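Local coordinates for protein chorismate synthase (Aquifex aeolicus, PDB 1Q1L) that probably catalyses, with reduced FMN as cofactor, the loss of phosphate from 5-enolpyruvylshikimate-3-phosphate that yields chorismate, the branch-point precursor of the aromatic amino acids, at residues E174-E177 and L178-K181; E198-E201 and L202-F206; G380-F383 and M384-K388. All coordinates share one frame; numbering follows the deposited sequence.

Contact 1. Residues E174-E177 and L178-K181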
loop_
_atom_site.group_PDB
_atom_site.type_symbol
_atom_site.label_atom_id
_atom_site.label_comp_id
_atom_site.label_asym_id
_atom_site.label_seq_id
_atom_site.Cartn_x
_atom_site.Cartn_y
_atom_site.Cartn_z
ATOM N N GLU A 174 15.564 27.813 -26.761
ATOM C CA GLU A 174 14.186 27.692 -26.308
ATOM C C GLU A 174 13.168 28.147 -27.352
ATOM O O GLU A 174 13.500 28.891 -28.279
ATOM C CB GLU A 174 13.984 28.518 -25.037
ATOM C CG GLU A 174 15.152 28.481 -24.071
ATOM C CD GLU A 174 14.805 29.084 -22.721
ATOM O OE1 GLU A 174 14.038 28.448 -21.971
ATOM O OE2 GLU A 174 15.291 30.193 -22.411
ATOM N N VAL A 175 11.928 27.689 -27.202
ATOM C CA VAL A 175 10.866 28.099 -28.108
ATOM C C VAL A 175 10.382 29.425 -27.532
ATOM O O VAL A 175 9.580 29.462 -26.600
ATOM C CB VAL A 175 9.703 27.083 -28.137
ATOM C CG1 VAL A 175 8.560 27.628 -28.980
ATOM C CG2 VAL A 175 10.184 25.752 -28.713
ATOM N N GLU A 176 10.892 30.515 -28.094
ATOM C CA GLU A 176 10.569 31.859 -27.631
ATOM C C GLU A 176 9.095 32.231 -27.654
ATOM O O GLU A 176 8.637 32.997 -26.810
ATOM C CB GLU A 176 11.381 32.875 -28.434
ATOM C CG GLU A 176 12.883 32.613 -28.382
ATOM C CD GLU A 176 13.448 32.675 -26.969
ATOM O OE1 GLU A 176 14.653 32.396 -26.801
ATOM O OE2 GLU A 176 12.696 33.007 -26.027
ATOM N N GLU A 177 8.347 31.694 -28.612
ATOM C CA GLU A 177 6.925 31.994 -28.699
ATOM C C GLU A 177 6.155 31.552 -27.458
ATOM O O GLU A 177 5.053 32.036 -27.209
ATOM C CB GLU A 177 6.301 31.319 -29.926
ATOM C CG GLU A 177 6.838 31.812 -31.256
ATOM C CD GLU A 177 8.055 31.045 -31.720
ATOM O OE1 GLU A 177 8.881 30.654 -30.869
ATOM O OE2 GLU A 177 8.190 30.842 -32.945
ATOM N N LEU A 178 6.734 30.649 -26.674
ATOM C CA LEU A 178 6.044 30.135 -25.489
ATOM C C LEU A 178 6.503 30.689 -24.146
ATOM O O LEU A 178 6.161 30.134 -23.102
ATOM C CB LEU A 178 6.144 28.607 -25.461
ATOM C CG LEU A 178 5.700 27.910 -26.751
ATOM C CD1 LEU A 178 5.895 26.400 -26.625
ATOM C CD2 LEU A 178 4.247 28.244 -27.029
ATOM N N LYS A 179 7.266 31.776 -24.164
ATOM C CA LYS A 179 7.752 32.380 -22.925
ATOM C C LYS A 179 6.594 32.960 -22.109
ATOM O O LYS A 179 6.623 32.950 -20.882
ATOM C CB LYS A 179 8.774 33.479 -23.239
ATOM C CG LYS A 179 9.990 33.012 -24.032
ATOM C CD LYS A 179 11.238 32.912 -23.163
ATOM C CE LYS A 179 11.285 31.620 -22.368
ATOM N NZ LYS A 179 11.503 30.448 -23.258
ATOM N N ASP A 180 5.583 33.482 -22.796
ATOM C CA ASP A 180 4.403 34.037 -22.133
ATOM C C ASP A 180 3.513 32.824 -21.837
ATOM O O ASP A 180 3.051 32.156 -22.757
ATOM C CB ASP A 180 3.695 35.015 -23.079
ATOM C CG ASP A 180 2.437 35.619 -22.476
ATOM O OD1 ASP A 180 1.898 36.572 -23.079
ATOM O OD2 ASP A 180 1.977 35.148 -21.411
ATOM N N LYS A 181 3.278 32.542 -20.560
ATOM C CA LYS A 181 2.491 31.368 -20.169
ATOM C C LYS A 181 0.983 31.539 -20.033
ATOM O O LYS A 181 0.322 30.748 -19.357
ATOM C CB LYS A 181 3.049 30.795 -18.865
ATOM C CG LYS A 181 4.509 30.403 -18.943
ATOM C CD LYS A 181 4.757 29.424 -20.084
ATOM C CE LYS A 181 6.220 29.036 -20.165
ATOM N NZ LYS A 181 6.454 28.116 -21.307
HETATM O O HOH W 1 10.276 28.100 -24.370
HETATM O O HOH W 2 3.072 32.670 -25.224
#
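The flat groups here are the carboxylates of Glu174 and Glu176, and Lys179 meets them in different ways. Its ammonium sits over one face of the Glu174 carboxylate: Lys179 NZ lies 3.6 Å from Glu174 CD and 3.5 Å from Glu174 OE1, with OE2 only slightly farther off, as expected for an approach down onto the plane. The resulting salt bridge therefore carries a weak hydrogen bond. Glu176 is met at OE2 rather than over a face, and mainly by methylenes, Lys179 CD lying 3.2 Å from Glu176 OE2; its ionic link to NZ is long. The lysine gets there by folding, with bends at chi2 (-106°), chi3 and chi4 that carry its amine back toward Glu174 while its stem runs alongside Glu176.

Water 1 supplies a further link, accepting from Lys179 NZ at 2.9 Å and donating to Val175 O. That carbonyl, Val175 O, also accepts Leu178 N at 3.1 Å, and Glu176 O accepts Lys179 N. Two consecutive i to i+3 bonds define a short 3-10 turn following strand 173-174, which within this chain is the outermost of its antiparallel sheet. On its apolar side Val175 CG1 packs on Leu178 CG at 3.6 Å, the two side chains lying side by side, and Leu178 rests on Phe166 and Val168 of strand 162-170. Farther on, Lys181 NZ returns to Leu178 O at 2.7 Å and also bridges to Glu232 of strand 229-236.

The turn thus splits into an oily side and a charged one. Two acidic groups share one lysine, so the ammonium probably offsets their mutual repulsion, although the face-on approach to Glu174 and the long distance to Glu176 suggest electrostatic attraction more than directed bonding.

Contact 2. Residues E198-E201 and L202-F206; sequences EDSE and LRIPF
Glu198 and Arg203 supply the ionic part of this contact. Glu198 OE2 lies near the guanidinium plane, at its edge, 2.7 Å from Arg203 NH1. The carboxylate is turned 59° from the guanidinium and the N-H...O angle is only 128°, so the hydrogen bond within this salt bridge is weak despite its short length. Glu198 OE2 also bridges to Arg46, which places one carboxylate oxygen between two like-charged groups and probably eases their repulsion.

Hydrogen bonding centres on Ser200. With OG anti to the backbone N (chi1 177°), the hydroxyl faces the chain that follows, and Ser200 OG accepts Leu202 N at 3.2 Å and Ile204 N at 3.1 Å, both nearly straight, while Asp210 OD1 is a third partner. The bond to Leu202 N makes an ST turn. It overlaps a type I beta turn whose Arg203 N to Ser200 O bond is weak at 3.3 Å, and left-handed backbone angles at Arg203 then swing Ile204 N round to Ser200 OG. This loop joins helix 187-197 to helix 210-221. Replacing Ser200 with alanine would probably deprive two backbone N-H groups and Asp210 of their shared partner, freeing the turn to shift.

Van der Waals contact is close at the hydroxyl. Ile204 CG1 takes the crowded position between its own N and carbonyl carbon, and its approach to Ser200 OG is so short that its exact length is doubtful. Leu202 and Ile204 both rest on Phe213 of helix 210-221, whereas Glu201 reaches Lys214 of that helix with its carboxylate.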
loop_
_atom_site.group_PDB
_atom_site.type_symbol
_atom_site.label_atom_id
_atom_site.label_comp_id
_atom_site.label_asym_id
_atom_site.label_seq_id
_atom_site.Cartn_x
_atom_site.Cartn_y
_atom_site.Cartn_z
ATOM N N GLU A 198 3.249 17.086 -32.960
ATOM C CA GLU A 198 3.159 15.799 -33.629
ATOM C C GLU A 198 3.698 15.886 -35.053
ATOM O O GLU A 198 3.975 14.864 -35.679
ATOM C CB GLU A 198 1.713 15.306 -33.640
ATOM C CG GLU A 198 1.186 14.989 -32.254
ATOM C CD GLU A 198 1.993 13.906 -31.570
ATOM O OE1 GLU A 198 1.845 12.723 -31.944
ATOM O OE2 GLU A 198 2.791 14.239 -30.670
ATOM N N ASP A 199 3.845 17.105 -35.566
ATOM C CA ASP A 199 4.377 17.295 -36.913
ATOM C C ASP A 199 5.815 17.781 -36.841
ATOM O O ASP A 199 6.369 18.269 -37.824
ATOM C CB ASP A 199 3.540 18.309 -37.690
ATOM C CG ASP A 199 2.184 17.768 -38.066
ATOM O OD1 ASP A 199 2.128 16.647 -38.613
ATOM O OD2 ASP A 199 1.176 18.462 -37.822
ATOM N N SER A 200 6.418 17.648 -35.668
ATOM C CA SER A 200 7.789 18.083 -35.475
ATOM C C SER A 200 8.675 16.886 -35.196
ATOM O O SER A 200 8.279 15.951 -34.497
ATOM C CB SER A 200 7.872 19.076 -34.311
ATOM O OG SER A 200 9.213 19.458 -34.070
ATOM N N GLU A 201 9.878 16.916 -35.754
ATOM C CA GLU A 201 10.826 15.832 -35.565
ATOM C C GLU A 201 11.395 15.908 -34.151
ATOM O O GLU A 201 12.041 14.973 -33.683
ATOM C CB GLU A 201 11.949 15.945 -36.599
ATOM C CG GLU A 201 12.855 14.732 -36.665
ATOM C CD GLU A 201 13.819 14.798 -37.834
ATOM O OE1 GLU A 201 14.613 15.760 -37.894
ATOM O OE2 GLU A 201 13.784 13.889 -38.692
ATOM N N LEU A 202 11.140 17.029 -33.480
ATOM C CA LEU A 202 11.612 17.254 -32.117
ATOM C C LEU A 202 10.433 17.554 -31.190
ATOM O O LEU A 202 10.617 17.951 -30.038
ATOM C CB LEU A 202 12.592 18.429 -32.090
ATOM C CG LEU A 202 13.891 18.276 -32.891
ATOM C CD1 LEU A 202 14.527 19.640 -33.085
ATOM C CD2 LEU A 202 14.845 17.328 -32.170
ATOM N N ARG A 203 9.224 17.372 -31.708
ATOM C CA ARG A 203 8.003 17.615 -30.948
ATOM C C ARG A 203 7.909 19.039 -30.400
ATOM O O ARG A 203 7.394 19.258 -29.295
ATOM C CB ARG A 203 7.870 16.604 -29.800
ATOM C CG ARG A 203 7.641 15.143 -30.231
ATOM C CD ARG A 203 6.260 14.663 -29.789
ATOM N NE ARG A 203 6.031 15.073 -28.413
ATOM C CZ ARG A 203 4.900 15.583 -27.949
ATOM N NH1 ARG A 203 3.847 15.751 -28.738
ATOM N NH2 ARG A 203 4.839 15.968 -26.687
ATOM N N ILE A 204 8.418 20.005 -31.162
ATOM C CA ILE A 204 8.321 21.404 -30.760
ATOM C C ILE A 204 7.039 21.945 -31.397
ATOM O O ILE A 204 6.662 21.537 -32.493
ATOM C CB ILE A 204 9.545 22.237 -31.221
ATOM C CG1 ILE A 204 9.833 21.981 -32.700
ATOM C CG2 ILE A 204 10.755 21.900 -30.363
ATOM C CD1 ILE A 204 10.990 22.809 -33.243
ATOM N N PRO A 205 6.344 22.861 -30.707
ATOM C CA PRO A 205 5.095 23.473 -31.165
ATOM C C PRO A 205 5.137 24.212 -32.510
ATOM O O PRO A 205 4.093 24.554 -33.054
ATOM C CB PRO A 205 4.738 24.418 -30.018
ATOM C CG PRO A 205 5.393 23.806 -28.845
ATOM C CD PRO A 205 6.717 23.388 -29.387
ATOM N N PHE A 206 6.331 24.470 -33.036
ATOM C CA PHE A 206 6.456 25.176 -34.311
ATOM C C PHE A 206 7.416 24.440 -35.238
ATOM O O PHE A 206 8.602 24.761 -35.299
ATOM C CB PHE A 206 6.943 26.609 -34.074
ATOM C CG PHE A 206 6.068 27.394 -33.135
ATOM C CD1 PHE A 206 6.167 27.219 -31.759
ATOM C CD2 PHE A 206 5.115 28.278 -33.627
ATOM C CE1 PHE A 206 5.329 27.908 -30.887
ATOM C CE2 PHE A 206 4.271 28.973 -32.763
ATOM C CZ PHE A 206 4.378 28.787 -31.390
#

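Contact 3. Residues G380-F383 and M384-K388; sequences GGDF and MEEVK
Glu386 reaches back along the chain to Asp382, its OE1 accepting Asp382 N at 2.8 Å and 156°, nearly along the C-O axis. The chain gets there because CG is anti to the backbone N (chi1 -178°) and the rest is extended. Lys378 of the second subunit bridges both Glu386 OE1 and Asp382 OD2, which stand 4.5 Å apart, so it probably offsets the repulsion between the two acids, and Lys124 of the third subunit is a further mate for OD2.

Phe383 is the N-cap of helix 384-399, and Phe383 O accepts Val387 N at 3.2 Å, with a weak bond from Glu386 N. A capping box would send this glutamate to the N-cap N-H; here it serves the residue before. Glu386 CB also covers one face of the Phe383 ring, 3.5 Å from the centroid, a CH-pi contact. Glu385 OE1 lies at the ring edge and is held by Asn126 of the third subunit. Gly381 lies against Val387 CG2, its CA 3.8 Å away, with backbone angles (phi 104°) that by themselves call for glycine.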
loop_
_atom_site.group_PDB
_atom_site.type_symbol
_atom_site.label_atom_id
_atom_site.label_comp_id
_atom_site.label_asym_id
_atom_site.label_seq_id
_atom_site.Cartn_x
_atom_site.Cartn_y
_atom_site.Cartn_z
ATOM N N GLY A 380 -14.847 5.343 -8.310
ATOM C CA GLY A 380 -15.026 3.947 -7.953
ATOM C C GLY A 380 -15.561 3.267 -9.206
ATOM O O GLY A 380 -15.416 3.819 -10.298
ATOM N N GLY A 381 -16.163 2.085 -9.073
ATOM C CA GLY A 381 -16.721 1.410 -10.236
ATOM C C GLY A 381 -15.936 0.236 -10.793
ATOM O O GLY A 381 -14.712 0.195 -10.700
ATOM N N ASP A 382 -16.647 -0.718 -11.387
ATOM C CA ASP A 382 -16.018 -1.903 -11.956
ATOM C C ASP A 382 -16.280 -2.053 -13.459
ATOM O O ASP A 382 -15.636 -2.858 -14.132
ATOM C CB ASP A 382 -16.478 -3.154 -11.195
ATOM C CG ASP A 382 -15.981 -3.177 -9.748
ATOM O OD1 ASP A 382 -14.750 -3.092 -9.536
ATOM O OD2 ASP A 382 -16.813 -3.284 -8.824
ATOM N N PHE A 383 -17.235 -1.288 -13.980
ATOM C CA PHE A 383 -17.530 -1.308 -15.415
ATOM C C PHE A 383 -17.780 0.118 -15.892
ATOM O O PHE A 383 -18.251 0.958 -15.132
ATOM C CB PHE A 383 -18.723 -2.217 -15.751
ATOM C CG PHE A 383 -19.919 -2.035 -14.857
ATOM C CD1 PHE A 383 -19.922 -2.543 -13.561
ATOM C CD2 PHE A 383 -21.059 -1.391 -15.328
ATOM C CE1 PHE A 383 -21.047 -2.419 -12.748
ATOM C CE2 PHE A 383 -22.193 -1.261 -14.521
ATOM C CZ PHE A 383 -22.187 -1.778 -13.229
HETATM N N MSE A 384 -17.451 0.379 -17.151
HETATM C CA MSE A 384 -17.570 1.711 -17.735
HETATM C C MSE A 384 -18.911 2.415 -17.601
HETATM O O MSE A 384 -18.959 3.620 -17.348
HETATM C CB MSE A 384 -17.152 1.666 -19.203
HETATM C CG MSE A 384 -15.671 1.374 -19.404
HETATM SE SE MSE A 384 -14.506 2.553 -18.378
HETATM C CE MSE A 384 -15.115 4.251 -19.093
ATOM N N GLU A 385 -19.997 1.674 -17.777
ATOM C CA GLU A 385 -21.333 2.241 -17.665
ATOM C C GLU A 385 -21.524 2.854 -16.272
ATOM O O GLU A 385 -22.092 3.935 -16.118
ATOM C CB GLU A 385 -22.381 1.147 -17.894
ATOM C CG GLU A 385 -22.366 0.484 -19.286
ATOM C CD GLU A 385 -21.076 -0.285 -19.621
ATOM O OE1 GLU A 385 -20.643 -1.162 -18.835
ATOM O OE2 GLU A 385 -20.504 -0.012 -20.705
ATOM N N GLU A 386 -21.035 2.146 -15.261
ATOM C CA GLU A 386 -21.142 2.563 -13.862
ATOM C C GLU A 386 -20.309 3.820 -13.562
ATOM O O GLU A 386 -20.790 4.770 -12.936
ATOM C CB GLU A 386 -20.686 1.394 -12.983
ATOM C CG GLU A 386 -20.767 1.604 -11.495
ATOM C CD GLU A 386 -20.496 0.311 -10.735
ATOM O OE1 GLU A 386 -19.364 -0.228 -10.827
ATOM O OE2 GLU A 386 -21.427 -0.169 -10.054
ATOM N N VAL A 387 -19.060 3.814 -14.014
ATOM C CA VAL A 387 -18.158 4.935 -13.795
ATOM C C VAL A 387 -18.629 6.187 -14.540
ATOM O O VAL A 387 -18.598 7.288 -13.994
ATOM C CB VAL A 387 -16.725 4.576 -14.250
ATOM C CG1 VAL A 387 -15.774 5.724 -13.948
ATOM C CG2 VAL A 387 -16.262 3.309 -13.545
ATOM N N LYS A 388 -19.067 6.016 -15.781
ATOM C CA LYS A 388 -19.543 7.147 -16.580
ATOM C C LYS A 388 -20.757 7.821 -15.956
ATOM O O LYS A 388 -20.894 9.040 -16.011
ATOM C CB LYS A 388 -19.900 6.697 -17.992
ATOM C CG LYS A 388 -18.709 6.342 -18.864
ATOM C CD LYS A 388 -19.200 5.871 -20.221
ATOM C CE LYS A 388 -18.059 5.397 -21.093
ATOM N NZ LYS A 388 -18.568 4.892 -22.396
#

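Contacts 1 and 2 are neighbours in space, with centres 14 Å apart, and they share an apolar seam: Leu178 CD1 meets Pro205 CG at 3.5 Å, while the Phe206 ring receives Glu177 CB at its CZ (3.5 Å) and Val175 CG1 at its CD1 (3.7 Å). The two loops flanking helix 187-197 are thereby packed together beside strand 162-170. Contact 3 stands apart on the opposite side of the chain's centre, its nearest atoms about 30 Å from contact 1 and about 23 Å from contact 2, and faces other subunits of the tetramer. Contact 2 comes nearest a predicted site, the Arg203 side chain lying about 9 Å from that of Arg47, a predicted NADP(+)-binding residue.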